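Hypothetical sugar ABC-transporter sugar binding protein (Arthrobacter globiformis, PDB 7BVT) binds cyclic alpha-maltosyl-1,6-maltose and, as the solute-binding component of an ABC transporter, probably delivers this cyclic tetrasaccharide for uptake. Local coordinates at residues G143-K148 against A259-W264; F277-V282 against L358-E363; A139-Y144 against E363-A368. All blocks are in the same frame, centred on the assembly; numbering follows the deposited sequence.

Contact 1: residues G143-K148 against A259-W264; sequences GYMYNK and AQEGSW. With GLC (alpha-D-glucopyranose), chain B; GLC (alpha-D-glucopyranose), chain C.
G143 and E261 are joined by two backbone bonds, G143 N to E261 O and E261 N to G143 O, each 2.8 Å long. M145 and A259 form the next antiparallel hydrogen-bonded pair, and there M145 N points at A259 O (2.9 Å) in a nearly straight bond of 172°. Between them Y144 and Q260 are a non-hydrogen-bonded pair, where Q260 CA comes within 3.1 Å of G143 O in a CA-H...O contact. This part is tight and buried. On the face shared by M145 and E261, the extended M145 chain crosses the E261 stem at about a right angle, with M145 SD 3.8 Å from E261 CB. E261 then bends at chi2 (-74°), leading its carboxylate away and close to that of E252; one of the two acids may therefore hold a proton. Past G262 the chain leaves the 143-148 segment, S263 bonding N141 farther back on the same strand, and turns toward the sugar site. There the partly exposed W264 ring has G262 CA over one face and, over the other, C2 of the chain B glucose, 3.8 Å above the plane. The ladder anchors the end of strand 258-262, and just beyond it the W264 indole is laid against the sugar, an aromatic platform of the kind common in carbohydrate-binding proteins.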
loop_
_atom_site.group_PDB
_atom_site.type_symbol
_atom_site.label_atom_id
_atom_site.label_comp_id
_atom_site.label_asym_id
_atom_site.label_seq_id
_atom_site.Cartn_x
_atom_site.Cartn_y
_atom_site.Cartn_z
ATOM N N GLY A 143 -3.402 0.417 -8.487
ATOM C CA GLY A 143 -3.397 0.610 -9.929
ATOM C C GLY A 143 -4.802 0.600 -10.458
ATOM O O GLY A 143 -5.762 0.380 -9.712
ATOM N N TYR A 144 -4.900 0.806 -11.744
ATOM C CA TYR A 144 -6.208 0.770 -12.440
ATOM C C TYR A 144 -6.343 -0.575 -13.125
ATOM O O TYR A 144 -5.481 -0.936 -13.900
ATOM C CB TYR A 144 -6.268 1.932 -13.438
ATOM C CG TYR A 144 -7.527 1.993 -14.259
ATOM C CD1 TYR A 144 -8.662 2.573 -13.739
ATOM C CD2 TYR A 144 -7.590 1.467 -15.535
ATOM C CE1 TYR A 144 -9.857 2.646 -14.460
ATOM C CE2 TYR A 144 -8.771 1.510 -16.257
ATOM C CZ TYR A 144 -9.906 2.061 -15.709
ATOM O OH TYR A 144 -11.036 2.152 -16.467
ATOM N N MET A 145 -7.421 -1.265 -12.832
ATOM C CA MET A 145 -7.742 -2.549 -13.526
ATOM C C MET A 145 -9.071 -2.387 -14.239
ATOM O O MET A 145 -9.941 -1.667 -13.777
ATOM C CB MET A 145 -7.857 -3.708 -12.553
ATOM C CG MET A 145 -6.595 -4.301 -12.131
ATOM S SD MET A 145 -6.958 -5.953 -11.402
ATOM C CE MET A 145 -5.251 -6.438 -11.141
ATOM N N TYR A 146 -9.207 -3.037 -15.384
ATOM C CA TYR A 146 -10.435 -2.910 -16.167
ATOM C C TYR A 146 -10.734 -4.221 -16.866
ATOM O O TYR A 146 -9.831 -5.039 -17.098
ATOM C CB TYR A 146 -10.313 -1.748 -17.143
ATOM C CG TYR A 146 -9.359 -1.946 -18.281
ATOM C CD1 TYR A 146 -7.989 -1.788 -18.149
ATOM C CD2 TYR A 146 -9.855 -2.249 -19.555
ATOM C CE1 TYR A 146 -7.120 -1.969 -19.220
ATOM C CE2 TYR A 146 -9.003 -2.355 -20.633
ATOM C CZ TYR A 146 -7.629 -2.263 -20.472
ATOM O OH TYR A 146 -6.795 -2.415 -21.570
ATOM N N ASN A 147 -11.981 -4.317 -17.288
ATOM C CA ASN A 147 -12.517 -5.531 -17.953
ATOM C C ASN A 147 -12.504 -5.275 -19.462
ATOM O O ASN A 147 -13.303 -4.452 -19.938
ATOM C CB ASN A 147 -13.894 -5.825 -17.417
ATOM C CG ASN A 147 -14.582 -7.036 -18.024
ATOM O OD1 ASN A 147 -14.315 -7.365 -19.173
ATOM N ND2 ASN A 147 -15.431 -7.655 -17.239
ATOM N N LYS A 148 -11.637 -5.977 -20.191
ATOM C CA LYS A 148 -11.464 -5.679 -21.621
ATOM C C LYS A 148 -12.741 -6.082 -22.366
ATOM O O LYS A 148 -13.108 -5.392 -23.340
ATOM C CB LYS A 148 -10.248 -6.427 -22.179
ATOM C CG LYS A 148 -8.916 -6.083 -21.538
ATOM C CD LYS A 148 -7.752 -6.485 -22.468
ATOM C CE LYS A 148 -6.403 -6.426 -21.776
ATOM N NZ LYS A 148 -5.327 -6.803 -22.718
ATOM N N ALA A 259 -11.817 -0.586 -11.745
ATOM C CA ALA A 259 -11.659 -0.285 -10.302
ATOM C C ALA A 259 -10.198 0.015 -10.039
ATOM O O ALA A 259 -9.323 -0.506 -10.736
ATOM C CB ALA A 259 -12.140 -1.452 -9.464
ATOM N N GLN A 260 -9.930 0.783 -8.980
ATOM C CA GLN A 260 -8.565 0.773 -8.417
ATOM C C GLN A 260 -8.367 -0.554 -7.702
ATOM O O GLN A 260 -9.259 -0.978 -6.944
ATOM C CB GLN A 260 -8.353 1.941 -7.460
ATOM C CG GLN A 260 -8.204 3.221 -8.201
ATOM C CD GLN A 260 -7.996 4.466 -7.370
ATOM O OE1 GLN A 260 -7.988 4.467 -6.103
ATOM N NE2 GLN A 260 -7.830 5.540 -8.108
ATOM N N GLU A 261 -7.256 -1.215 -7.998
ATOM C CA GLU A 261 -6.910 -2.515 -7.416
ATOM C C GLU A 261 -5.438 -2.525 -7.024
ATOM O O GLU A 261 -4.575 -2.061 -7.781
ATOM C CB GLU A 261 -7.228 -3.658 -8.400
ATOM C CG GLU A 261 -8.730 -3.825 -8.620
ATOM C CD GLU A 261 -9.543 -4.445 -7.518
ATOM O OE1 GLU A 261 -8.976 -4.828 -6.464
ATOM O OE2 GLU A 261 -10.793 -4.591 -7.731
ATOM N N GLY A 262 -5.166 -3.218 -5.913
ATOM C CA GLY A 262 -3.780 -3.430 -5.497
ATOM C C GLY A 262 -3.061 -4.389 -6.385
ATOM O O GLY A 262 -3.694 -5.213 -7.062
ATOM N N SER A 263 -1.743 -4.262 -6.446
ATOM C CA SER A 263 -0.870 -5.034 -7.352
ATOM C C SER A 263 -1.012 -6.529 -7.026
ATOM O O SER A 263 -0.792 -7.344 -7.944
ATOM C CB SER A 263 0.581 -4.570 -7.263
ATOM O OG SER A 263 0.982 -4.573 -5.909
ATOM N N TRP A 264 -1.347 -6.895 -5.787
ATOM C CA TRP A 264 -1.530 -8.323 -5.422
ATOM C C TRP A 264 -2.611 -8.967 -6.294
ATOM O O TRP A 264 -2.556 -10.195 -6.454
ATOM C CB TRP A 264 -1.834 -8.473 -3.933
ATOM C CG TRP A 264 -3.069 -7.765 -3.493
ATOM C CD1 TRP A 264 -4.338 -8.259 -3.530
ATOM C CD2 TRP A 264 -3.183 -6.438 -2.957
ATOM N NE1 TRP A 264 -5.233 -7.335 -3.070
ATOM C CE2 TRP A 264 -4.557 -6.203 -2.712
ATOM C CE3 TRP A 264 -2.268 -5.421 -2.677
ATOM C CZ2 TRP A 264 -5.040 -4.991 -2.204
ATOM C CZ3 TRP A 264 -2.753 -4.252 -2.130
ATOM C CH2 TRP A 264 -4.098 -4.047 -1.879
HETATM C C1 GLC B . -4.581 -8.730 1.076
HETATM C C2 GLC B . -3.254 -8.291 0.434
HETATM C C3 GLC B . -2.641 -7.135 1.219
HETATM C C4 GLC B . -3.638 -6.005 1.437
HETATM C C5 GLC B . -4.901 -6.549 2.095
HETATM C C6 GLC B . -5.979 -5.530 2.294
HETATM O O1 GLC B . -4.471 -9.413 2.355
HETATM O O2 GLC B . -2.260 -9.352 0.214
HETATM O O3 GLC B . -1.510 -6.662 0.521
HETATM O O4 GLC B . -3.128 -4.926 2.289
HETATM O O5 GLC B . -5.427 -7.586 1.240
HETATM O O6 GLC B . -7.253 -6.146 2.705
HETATM C C1 GLC C . -2.968 -3.739 1.488
HETATM C C2 GLC C . -1.721 -3.021 1.903
HETATM C C3 GLC C . -1.939 -2.300 3.209
HETATM C C4 GLC C . -3.166 -1.388 3.052
HETATM C C5 GLC C . -4.387 -2.235 2.719
HETATM C C6 GLC C . -5.627 -1.345 2.520
HETATM O O2 GLC C . -0.656 -3.956 1.878
HETATM O O3 GLC C . -0.744 -1.575 3.549
HETATM O O4 GLC C . -3.458 -0.690 4.246
HETATM O O5 GLC C . -4.146 -2.883 1.495
HETATM O O6 GLC C . -6.782 -2.158 2.704
#

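Contact 2: residues F277-V282 against L358-E363; sequences FGTAQV and LLPYVE
T279 OG1 donates a hydrogen bond to the backbone oxygen of R357, just ahead of the second segment, and in that position packs against the P360 ring, 3.6 Å from P360 CG. With chi1 at 68°, OG1 lies between the backbone N and the carbonyl carbon, while CG2 is turned anti to the carbonyl carbon. That rotation aims the methyl at the rim of the Y361 ring, where T279 CG2 lies in the ring plane, 4.0 Å from Y361 CE2. The same methyl also meets the edge of F277. Strand 277-280 pairs antiparallel with strand 140-147 in the mixed sheet of this solute-binding protein, and the short helix 359-363 lies against it, the two axes 7.7 Å apart and only 16° from parallel. P360, in that helix, points toward the strand and places its CB 3.7 Å from A280 C and equally far from Q281 N, so its ring packs on the peptide link as well as on the threonine. Y361 reaches past T279 toward the sheet, and its hydroxyl binds the backbone oxygen of E261 on strand 258-262, the next strand but one. M145 of the intervening strand touches both T279 and Y361.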
loop_
_atom_site.group_PDB
_atom_site.type_symbol
_atom_site.label_atom_id
_atom_site.label_comp_id
_atom_site.label_asym_id
_atom_site.label_seq_id
_atom_site.Cartn_x
_atom_site.Cartn_y
_atom_site.Cartn_z
ATOM N N PHE A 277 -8.807 -9.199 -17.959
ATOM C CA PHE A 277 -8.513 -7.886 -17.340
ATOM C C PHE A 277 -7.273 -7.265 -17.957
ATOM O O PHE A 277 -6.310 -7.947 -18.390
ATOM C CB PHE A 277 -8.398 -8.032 -15.831
ATOM C CG PHE A 277 -7.169 -8.726 -15.322
ATOM C CD1 PHE A 277 -7.160 -10.098 -15.173
ATOM C CD2 PHE A 277 -6.040 -8.007 -14.949
ATOM C CE1 PHE A 277 -6.039 -10.745 -14.691
ATOM C CE2 PHE A 277 -4.925 -8.657 -14.473
ATOM C CZ PHE A 277 -4.912 -10.020 -14.356
ATOM N N GLY A 278 -7.251 -5.934 -17.903
ATOM C CA GLY A 278 -6.108 -5.090 -18.232
ATOM C C GLY A 278 -5.699 -4.259 -17.018
ATOM O O GLY A 278 -6.465 -4.220 -16.021
ATOM N N THR A 279 -4.512 -3.704 -17.086
ATOM C CA THR A 279 -3.996 -2.881 -15.980
ATOM C C THR A 279 -3.405 -1.623 -16.575
ATOM O O THR A 279 -2.984 -1.579 -17.764
ATOM C CB THR A 279 -2.986 -3.661 -15.126
ATOM O OG1 THR A 279 -1.838 -3.863 -15.953
ATOM C CG2 THR A 279 -3.536 -4.947 -14.569
ATOM N N ALA A 280 -3.335 -0.565 -15.776
ATOM C CA ALA A 280 -2.681 0.674 -16.188
ATOM C C ALA A 280 -2.324 1.512 -14.975
ATOM O O ALA A 280 -2.848 1.223 -13.872
ATOM C CB ALA A 280 -3.593 1.504 -17.068
ATOM N N GLN A 281 -1.468 2.478 -15.235
ATOM C CA GLN A 281 -1.234 3.598 -14.306
ATOM C C GLN A 281 -2.598 4.151 -13.871
ATOM O O GLN A 281 -3.531 4.245 -14.704
ATOM C CB GLN A 281 -0.364 4.637 -15.021
ATOM C CG GLN A 281 -0.163 5.922 -14.239
ATOM C CD GLN A 281 0.723 6.900 -14.955
ATOM O OE1 GLN A 281 1.864 7.137 -14.543
ATOM N NE2 GLN A 281 0.234 7.434 -16.063
ATOM N N VAL A 282 -2.728 4.591 -12.616
ATOM C CA VAL A 282 -4.003 5.205 -12.163
ATOM C C VAL A 282 -4.245 6.471 -12.966
ATOM O O VAL A 282 -3.361 7.334 -13.029
ATOM C CB VAL A 282 -4.034 5.532 -10.669
ATOM C CG1 VAL A 282 -5.433 6.044 -10.330
ATOM C CG2 VAL A 282 -3.746 4.289 -9.847
ATOM N N LEU A 358 1.728 -6.718 -14.521
ATOM C CA LEU A 358 2.314 -6.108 -13.305
ATOM C C LEU A 358 3.126 -4.871 -13.700
ATOM O O LEU A 358 3.392 -4.039 -12.821
ATOM C CB LEU A 358 3.177 -7.149 -12.584
ATOM C CG LEU A 358 3.487 -6.834 -11.126
ATOM C CD1 LEU A 358 2.279 -6.953 -10.248
ATOM C CD2 LEU A 358 4.584 -7.757 -10.614
ATOM N N LEU A 359 3.483 -4.672 -14.969
ATOM C CA LEU A 359 4.479 -3.640 -15.305
ATOM C C LEU A 359 3.977 -2.257 -14.863
ATOM O O LEU A 359 4.733 -1.453 -14.335
ATOM C CB LEU A 359 4.845 -3.652 -16.803
ATOM C CG LEU A 359 5.904 -2.636 -17.204
ATOM C CD1 LEU A 359 7.207 -2.896 -16.478
ATOM C CD2 LEU A 359 6.159 -2.598 -18.728
ATOM N N PRO A 360 2.701 -1.866 -15.079
ATOM C CA PRO A 360 2.294 -0.514 -14.688
ATOM C C PRO A 360 2.512 -0.313 -13.183
ATOM O O PRO A 360 2.849 0.786 -12.785
ATOM C CB PRO A 360 0.806 -0.486 -15.026
ATOM C CG PRO A 360 0.750 -1.408 -16.224
ATOM C CD PRO A 360 1.630 -2.583 -15.807
ATOM N N TYR A 361 2.281 -1.348 -12.396
ATOM C CA TYR A 361 2.438 -1.268 -10.917
ATOM C C TYR A 361 3.908 -1.044 -10.573
ATOM O O TYR A 361 4.264 -0.256 -9.679
ATOM C CB TYR A 361 1.878 -2.529 -10.289
ATOM C CG TYR A 361 0.381 -2.663 -10.340
ATOM C CD1 TYR A 361 -0.408 -2.169 -9.320
ATOM C CD2 TYR A 361 -0.246 -3.354 -11.373
ATOM C CE1 TYR A 361 -1.772 -2.311 -9.302
ATOM C CE2 TYR A 361 -1.620 -3.513 -11.364
ATOM C CZ TYR A 361 -2.381 -3.010 -10.317
ATOM O OH TYR A 361 -3.730 -3.135 -10.274
ATOM N N VAL A 362 4.792 -1.734 -11.306
ATOM C CA VAL A 362 6.249 -1.579 -11.074
ATOM C C VAL A 362 6.650 -0.142 -11.385
ATOM O O VAL A 362 7.384 0.463 -10.607
ATOM C CB VAL A 362 7.032 -2.619 -11.892
ATOM C CG1 VAL A 362 8.522 -2.339 -11.755
ATOM C CG2 VAL A 362 6.663 -4.044 -11.479
ATOM N N GLU A 363 6.184 0.389 -12.515
ATOM C CA GLU A 363 6.576 1.728 -12.997
ATOM C C GLU A 363 6.034 2.771 -12.011
ATOM O O GLU A 363 6.707 3.759 -11.773
ATOM C CB GLU A 363 6.058 1.885 -14.431
ATOM C CG GLU A 363 6.847 0.998 -15.388
ATOM C CD GLU A 363 6.462 1.167 -16.850
ATOM O OE1 GLU A 363 7.315 0.957 -17.691
ATOM O OE2 GLU A 363 5.301 1.489 -17.117
#

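Contact 3: residues A139-Y144 against E363-A368; sequences ANNLGY and EQMADA. With GLC (alpha-D-glucopyranose), chain C.
With chi1 at 70°, N141 swings its amide between its own backbone N and carbonyl carbon and out toward the loop 363-368, while Q364, extended beyond CG (chi2 -171°), brings its amide up to meet it. Q364 NE2 reaches two oxygens of the strand. The sounder bond, 2.8 Å, runs from Q364 NE2 to L142 O, approaching from above the carbonyl plane; the other, from Q364 NE2 to N141 OD1 at 2.9 Å, is strongly bent and weak. The two amide planes stand 69° apart, so the groups do not lie flat on each other. Q364 OE1 is used as well, accepting the backbone N-H of V282, and both ends of the amide are thereby fixed against a flip. A leucine in place of Q364 would probably leave L142 O with T292 OG1 but without its amide donor, and V282 N without its acceptor. N141 ND2 gives its hydrogen bond to the backbone oxygen of Y361 and also lies 3.5 Å from M365 SD. M365, bent at chi2 and chi3, ends with its methyl CE 3.9 Å from A139 CB, the one apolar side-chain contact between the two segments. N140 points away from this loop, into the pocket, where N140 ND2 donates a straight 2.9 Å bond to O2 of the chain C glucose. Strand 140-147 here is thus flanked by the sugar and helix 195-207, which L142 touches, and by the loop that leads from helix 359-363 to strand 368-369, with strand 292-301 alongside through T292.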
loop_
_atom_site.group_PDB
_atom_site.type_symbol
_atom_site.label_atom_id
_atom_site.label_comp_id
_atom_site.label_asym_id
_atom_site.label_seq_id
_atom_site.Cartn_x
_atom_site.Cartn_y
_atom_site.Cartn_z
ATOM N N ALA A 139 6.545 -4.673 -1.120
ATOM C CA ALA A 139 5.744 -3.481 -1.464
ATOM C C ALA A 139 4.622 -3.883 -2.398
ATOM O O ALA A 139 4.650 -4.924 -3.040
ATOM C CB ALA A 139 6.616 -2.431 -2.091
ATOM N N ASN A 140 3.613 -3.034 -2.421
ATOM C CA ASN A 140 2.491 -3.100 -3.361
ATOM C C ASN A 140 1.985 -1.671 -3.539
ATOM O O ASN A 140 2.414 -0.738 -2.799
ATOM C CB ASN A 140 1.417 -4.056 -2.865
ATOM C CG ASN A 140 0.828 -3.688 -1.522
ATOM O OD1 ASN A 140 0.314 -2.584 -1.361
ATOM N ND2 ASN A 140 0.753 -4.637 -0.614
ATOM N N ASN A 141 1.159 -1.464 -4.545
ATOM C CA ASN A 141 0.547 -0.156 -4.778
ATOM C C ASN A 141 -0.747 -0.316 -5.554
ATOM O O ASN A 141 -1.123 -1.425 -5.970
ATOM C CB ASN A 141 1.539 0.861 -5.358
ATOM C CG ASN A 141 1.948 0.565 -6.779
ATOM O OD1 ASN A 141 1.111 0.312 -7.665
ATOM N ND2 ASN A 141 3.234 0.668 -7.026
ATOM N N LEU A 142 -1.501 0.768 -5.561
ATOM C CA LEU A 142 -2.826 0.767 -6.205
ATOM C C LEU A 142 -2.653 1.127 -7.667
ATOM O O LEU A 142 -1.956 2.075 -7.994
ATOM C CB LEU A 142 -3.759 1.751 -5.510
ATOM C CG LEU A 142 -4.268 1.294 -4.162
ATOM C CD1 LEU A 142 -4.984 2.459 -3.454
ATOM C CD2 LEU A 142 -5.220 0.166 -4.301
ATOM N N GLY A 143 -3.402 0.417 -8.487
ATOM C CA GLY A 143 -3.397 0.610 -9.929
ATOM C C GLY A 143 -4.802 0.600 -10.458
ATOM O O GLY A 143 -5.762 0.380 -9.712
ATOM N N TYR A 144 -4.900 0.806 -11.744
ATOM C CA TYR A 144 -6.208 0.770 -12.440
ATOM C C TYR A 144 -6.343 -0.575 -13.125
ATOM O O TYR A 144 -5.481 -0.936 -13.900
ATOM C CB TYR A 144 -6.268 1.932 -13.438
ATOM C CG TYR A 144 -7.527 1.993 -14.259
ATOM C CD1 TYR A 144 -8.662 2.573 -13.739
ATOM C CD2 TYR A 144 -7.590 1.467 -15.535
ATOM C CE1 TYR A 144 -9.857 2.646 -14.460
ATOM C CE2 TYR A 144 -8.771 1.510 -16.257
ATOM C CZ TYR A 144 -9.906 2.061 -15.709
ATOM O OH TYR A 144 -11.036 2.152 -16.467
ATOM N N GLU A 363 6.184 0.389 -12.515
ATOM C CA GLU A 363 6.576 1.728 -12.997
ATOM C C GLU A 363 6.034 2.771 -12.011
ATOM O O GLU A 363 6.707 3.759 -11.773
ATOM C CB GLU A 363 6.058 1.885 -14.431
ATOM C CG GLU A 363 6.847 0.998 -15.388
ATOM C CD GLU A 363 6.462 1.167 -16.850
ATOM O OE1 GLU A 363 7.315 0.957 -17.691
ATOM O OE2 GLU A 363 5.301 1.489 -17.117
ATOM N N GLN A 364 4.934 2.463 -11.328
ATOM C CA GLN A 364 4.330 3.452 -10.400
ATOM C C GLN A 364 5.186 3.574 -9.143
ATOM O O GLN A 364 4.899 4.482 -8.358
ATOM C CB GLN A 364 2.921 3.049 -9.964
ATOM C CG GLN A 364 1.900 3.312 -11.068
ATOM C CD GLN A 364 0.470 3.129 -10.593
ATOM O OE1 GLN A 364 -0.401 3.940 -10.959
ATOM N NE2 GLN A 364 0.187 2.089 -9.790
ATOM N N MET A 365 6.153 2.664 -8.879
ATOM C CA MET A 365 6.927 2.766 -7.612
ATOM C C MET A 365 7.605 4.140 -7.560
ATOM O O MET A 365 7.685 4.689 -6.478
ATOM C CB MET A 365 7.940 1.629 -7.482
ATOM C CG MET A 365 7.281 0.298 -7.186
ATOM S SD MET A 365 6.420 0.221 -5.638
ATOM C CE MET A 365 7.791 0.412 -4.490
ATOM N N ALA A 366 7.934 4.734 -8.703
ATOM C CA ALA A 366 8.596 6.040 -8.797
ATOM C C ALA A 366 7.684 7.170 -8.325
ATOM O O ALA A 366 8.214 8.185 -7.840
ATOM C CB ALA A 366 9.026 6.245 -10.238
ATOM N N ASP A 367 6.374 7.024 -8.463
ATOM C CA ASP A 367 5.401 8.095 -8.139
ATOM C C ASP A 367 4.596 7.779 -6.872
ATOM O O ASP A 367 3.609 8.457 -6.630
ATOM C CB ASP A 367 4.499 8.300 -9.349
ATOM C CG ASP A 367 5.263 8.714 -10.604
ATOM O OD1 ASP A 367 6.101 9.634 -10.501
ATOM O OD2 ASP A 367 4.983 8.161 -11.654
ATOM N N ALA A 368 4.951 6.736 -6.150
ATOM C CA ALA A 368 4.089 6.225 -5.079
ATOM C C ALA A 368 4.403 7.003 -3.802
ATOM O O ALA A 368 5.620 7.357 -3.501
ATOM C CB ALA A 368 4.299 4.757 -4.854
HETATM C C1 GLC C . -2.968 -3.739 1.488
HETATM C C2 GLC C . -1.721 -3.021 1.903
HETATM C C3 GLC C . -1.939 -2.300 3.209
HETATM C C4 GLC C . -3.166 -1.388 3.052
HETATM C C5 GLC C . -4.387 -2.235 2.719
HETATM C C6 GLC C . -5.627 -1.345 2.520
HETATM O O2 GLC C . -0.656 -3.956 1.878
HETATM O O3 GLC C . -0.744 -1.575 3.549
HETATM O O4 GLC C . -3.458 -0.690 4.246
HETATM O O5 GLC C . -4.146 -2.883 1.495
HETATM O O6 GLC C . -6.782 -2.158 2.704
#

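In the fold
Contacts 1 and 3 are buried and share strand 140-147, including G143 and Y144, whereas contact 2 lies nearer the surface, on the neighbouring strand 277-280. Their chemistry differs accordingly: contact 1 is a backbone ladder between strands, contact 2 is van der Waals packing of a helix on a strand, and contact 3 depends on side-chain amides. Contacts 1 and 3 both touch the chain C glucose, through W264 and N140, and S263 N bonds N141 O between them. Y361 ties contact 2 to contact 1, and V282 ties it to contact 3. Helix 359-363 and the loop after it thus pack against adjoining strands of one sheet, while the sugar is met by W264 and N140.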